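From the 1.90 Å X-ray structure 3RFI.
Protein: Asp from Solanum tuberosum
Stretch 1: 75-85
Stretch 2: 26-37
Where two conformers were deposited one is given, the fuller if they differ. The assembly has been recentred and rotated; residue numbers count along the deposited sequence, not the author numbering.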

# COMPACT_ATOMS: atom_id res chain seq x y z
N ALA A 75 13.56 -2.83 -15.67
CA ALA A 75 12.89 -1.51 -15.67
C ALA A 75 11.58 -1.59 -14.92
O ALA A 75 11.23 -0.67 -14.17
CB ALA A 75 12.67 -1.00 -17.16
N CYS A 76 10.85 -2.68 -15.09
CA CYS A 76 9.62 -2.83 -14.38
C CYS A 76 9.93 -2.82 -12.87
O CYS A 76 9.19 -2.23 -12.09
CB CYS A 76 9.00 -4.21 -14.72
SG CYS A 76 7.41 -4.51 -13.91
N GLU A 77 10.92 -3.59 -12.44
CA GLU A 77 11.16 -3.67 -11.01
C GLU A 77 11.59 -2.27 -10.46
O GLU A 77 11.16 -1.90 -9.38
CB GLU A 77 12.29 -4.63 -10.74
CG GLU A 77 11.72 -6.09 -10.79
CD GLU A 77 12.76 -7.17 -10.78
OE1 GLU A 77 12.37 -8.32 -10.49
OE2 GLU A 77 13.93 -6.91 -11.11
N MET A 78 12.38 -1.55 -11.22
CA MET A 78 12.75 -0.16 -10.86
C MET A 78 11.52 0.69 -10.76
O MET A 78 11.40 1.43 -9.78
CB MET A 78 13.68 0.46 -11.89
CG MET A 78 15.13 0.18 -11.71
SD MET A 78 16.17 0.59 -13.11
CE MET A 78 15.07 1.60 -14.08
N ALA A 79 10.58 0.56 -11.73
CA ALA A 79 9.35 1.29 -11.66
C ALA A 79 8.55 0.94 -10.39
O ALA A 79 8.02 1.84 -9.79
CB ALA A 79 8.49 1.13 -12.91
N VAL A 80 8.45 -0.35 -10.02
CA VAL A 80 7.70 -0.76 -8.82
C VAL A 80 8.38 -0.23 -7.56
O VAL A 80 7.71 0.27 -6.68
CB VAL A 80 7.49 -2.29 -8.71
CG1 VAL A 80 6.79 -2.69 -7.37
CG2 VAL A 80 6.59 -2.75 -9.93
N VAL A 81 9.69 -0.35 -7.46
CA VAL A 81 10.40 0.30 -6.33
C VAL A 81 10.06 1.81 -6.25
O VAL A 81 9.83 2.37 -5.19
CB VAL A 81 11.93 0.12 -6.52
CG1 VAL A 81 12.71 1.02 -5.55
CG2 VAL A 81 12.26 -1.35 -6.40
N TRP A 82 10.04 2.49 -7.38
CA TRP A 82 9.66 3.89 -7.31
C TRP A 82 8.20 4.10 -6.96
O TRP A 82 7.88 5.11 -6.32
CB TRP A 82 10.00 4.57 -8.60
CG TRP A 82 11.47 4.81 -8.71
CD1 TRP A 82 12.36 4.98 -7.65
CD2 TRP A 82 12.22 4.98 -9.90
NE1 TRP A 82 13.60 5.26 -8.15
CE2 TRP A 82 13.56 5.25 -9.52
CE3 TRP A 82 11.91 4.90 -11.27
CZ2 TRP A 82 14.56 5.48 -10.45
CZ3 TRP A 82 12.89 5.18 -12.19
CH2 TRP A 82 14.22 5.42 -11.78
N MET A 83 7.29 3.19 -7.41
CA MET A 83 5.90 3.26 -6.98
C MET A 83 5.81 3.13 -5.48
O MET A 83 5.05 3.87 -4.86
CB MET A 83 5.02 2.20 -7.66
CG MET A 83 4.96 2.45 -9.16
SD MET A 83 4.08 1.03 -9.83
CE MET A 83 4.12 1.42 -11.56
N GLN A 84 6.54 2.19 -4.92
CA GLN A 84 6.52 2.00 -3.48
C GLN A 84 7.03 3.22 -2.77
O GLN A 84 6.54 3.52 -1.69
CB GLN A 84 7.41 0.85 -3.05
CG GLN A 84 6.78 -0.55 -3.40
CD GLN A 84 7.79 -1.67 -3.15
OE1 GLN A 84 8.65 -1.90 -3.99
NE2 GLN A 84 7.73 -2.31 -1.96
N ASN A 85 8.03 3.86 -3.35
CA ASN A 85 8.57 5.06 -2.70
C ASN A 85 7.55 6.20 -2.73
O ASN A 85 7.46 6.93 -1.71
CB ASN A 85 9.84 5.55 -3.35
CG ASN A 85 10.65 6.39 -2.41
OD1 ASN A 85 11.14 5.90 -1.42
ND2 ASN A 85 10.82 7.68 -2.73
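Stretch 2 26-37: LVSGVRPDQVCS

Stretch 2 packs against one side of the helix 75-85 through a disulfide at one end, a proline knob in the middle and a glutamine hydrogen bond at the other end. Stretch 1 is helical throughout. Stretch 2 enters as the end of a helix, passes through V30 and R31 in extended conformation, and starts a new helix at P32, with R31 at the N-cap position. The axes of helix 32-37 and helix 75-85 approach to 8.6 Å, and their N-to-C directions differ by 122°, so the two run obliquely and more against each other than along.

The disulfide joins SG of C76 to SG of C36 at 2.0 Å, with chi3 of -92°. C36 is buried, and its SG also lies 3.8 Å from CG2 of V80. P32 comes closest to the helix backbone at E77, with 4.8 Å between their CA atoms. Its ring sits among E77, V80, V81 and Q84. CG of P32 is 3.7 Å from CG1 of V80 and 3.7 Å from CG2 of V81. V80 is buried and also meets V30, CG1 to CG2 at 3.6 Å, and V35, CG2 to CG1 at 3.9 Å.

At the far end, NE2 of Q84 donates a nearly straight hydrogen bond to O of V27 at 2.9 Å, although the position of that oxygen is less certain.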

# COMPACT_ATOMS: atom_id res chain seq x y z
N LEU A 26 1.87 -2.55 4.09
CA LEU A 26 1.23 -2.77 2.80
C LEU A 26 2.29 -2.37 1.78
O LEU A 26 2.56 -3.12 0.87
CB LEU A 26 -0.03 -1.89 2.64
CG LEU A 26 -0.89 -2.00 1.38
CD1 LEU A 26 -2.24 -1.31 1.69
CD2 LEU A 26 -0.18 -1.20 0.27
N VAL A 27 2.85 -1.18 1.96
CA VAL A 27 3.83 -0.64 1.08
C VAL A 27 5.08 -1.57 1.00
O VAL A 27 5.52 -1.94 -0.11
CB VAL A 27 4.18 0.81 1.44
CG1 VAL A 27 5.29 1.36 0.51
CG2 VAL A 27 2.95 1.70 1.27
N SER A 28 5.61 -1.96 2.15
CA SER A 28 6.84 -2.77 2.20
C SER A 28 6.62 -4.21 1.75
O SER A 28 7.59 -4.90 1.34
CB SER A 28 7.46 -2.73 3.60
OG SER A 28 8.07 -1.47 3.79
N GLY A 29 5.35 -4.65 1.81
CA GLY A 29 5.01 -6.00 1.38
C GLY A 29 4.97 -6.11 -0.15
O GLY A 29 5.05 -7.20 -0.69
N VAL A 30 4.88 -5.02 -0.87
CA VAL A 30 4.91 -5.15 -2.34
C VAL A 30 6.26 -5.69 -2.85
O VAL A 30 7.30 -5.26 -2.40
CB VAL A 30 4.39 -3.95 -3.08
CG1 VAL A 30 4.47 -2.73 -2.34
CG2 VAL A 30 5.06 -3.79 -4.47
N ARG A 31 6.23 -6.68 -3.74
CA ARG A 31 7.48 -7.27 -4.23
C ARG A 31 7.58 -6.98 -5.69
O ARG A 31 6.80 -7.51 -6.44
CB ARG A 31 7.52 -8.78 -3.99
CG ARG A 31 7.67 -9.14 -2.49
CD ARG A 31 7.20 -10.58 -2.23
NE ARG A 31 5.82 -10.83 -2.68
CZ ARG A 31 4.96 -11.66 -2.06
NH1 ARG A 31 5.31 -12.31 -0.94
NH2 ARG A 31 3.73 -11.82 -2.55
N PRO A 32 8.51 -6.09 -6.08
CA PRO A 32 8.64 -5.67 -7.48
C PRO A 32 8.71 -6.89 -8.36
O PRO A 32 8.12 -6.91 -9.42
CB PRO A 32 10.00 -4.94 -7.47
CG PRO A 32 9.89 -4.23 -6.19
CD PRO A 32 9.45 -5.34 -5.23
N ASP A 33 9.47 -7.89 -7.95
CA ASP A 33 9.59 -9.05 -8.82
C ASP A 33 8.31 -9.83 -9.08
O ASP A 33 8.07 -10.31 -10.19
CB ASP A 33 10.75 -9.96 -8.43
CG ASP A 33 10.60 -10.60 -7.07
OD1 ASP A 33 11.37 -11.53 -6.82
OD2 ASP A 33 9.76 -10.18 -6.23
N GLN A 34 7.49 -9.90 -8.05
CA GLN A 34 6.21 -10.60 -8.11
C GLN A 34 5.24 -9.80 -8.95
O GLN A 34 4.51 -10.36 -9.76
CB GLN A 34 5.64 -10.70 -6.69
CG GLN A 34 4.94 -11.90 -6.47
CD GLN A 34 5.81 -13.14 -6.71
OE1 GLN A 34 6.86 -13.35 -6.06
NE2 GLN A 34 5.38 -13.96 -7.66
N VAL A 35 5.22 -8.49 -8.73
CA VAL A 35 4.32 -7.61 -9.45
C VAL A 35 4.74 -7.66 -10.93
O VAL A 35 3.90 -7.86 -11.79
CB VAL A 35 4.46 -6.15 -8.98
CG1 VAL A 35 3.65 -5.25 -9.90
CG2 VAL A 35 3.87 -5.98 -7.61
N CYS A 36 6.04 -7.55 -11.19
CA CYS A 36 6.56 -7.62 -12.57
C CYS A 36 6.36 -8.96 -13.25
O CYS A 36 6.12 -9.02 -14.45
CB CYS A 36 8.01 -7.22 -12.52
SG CYS A 36 8.02 -5.42 -12.18
N SER A 37 6.43 -10.04 -12.49
CA SER A 37 6.05 -11.35 -13.01
C SER A 37 4.55 -11.43 -13.40
O SER A 37 4.22 -11.92 -14.47
CB SER A 37 6.38 -12.44 -12.01
OG SER A 37 7.77 -12.65 -12.00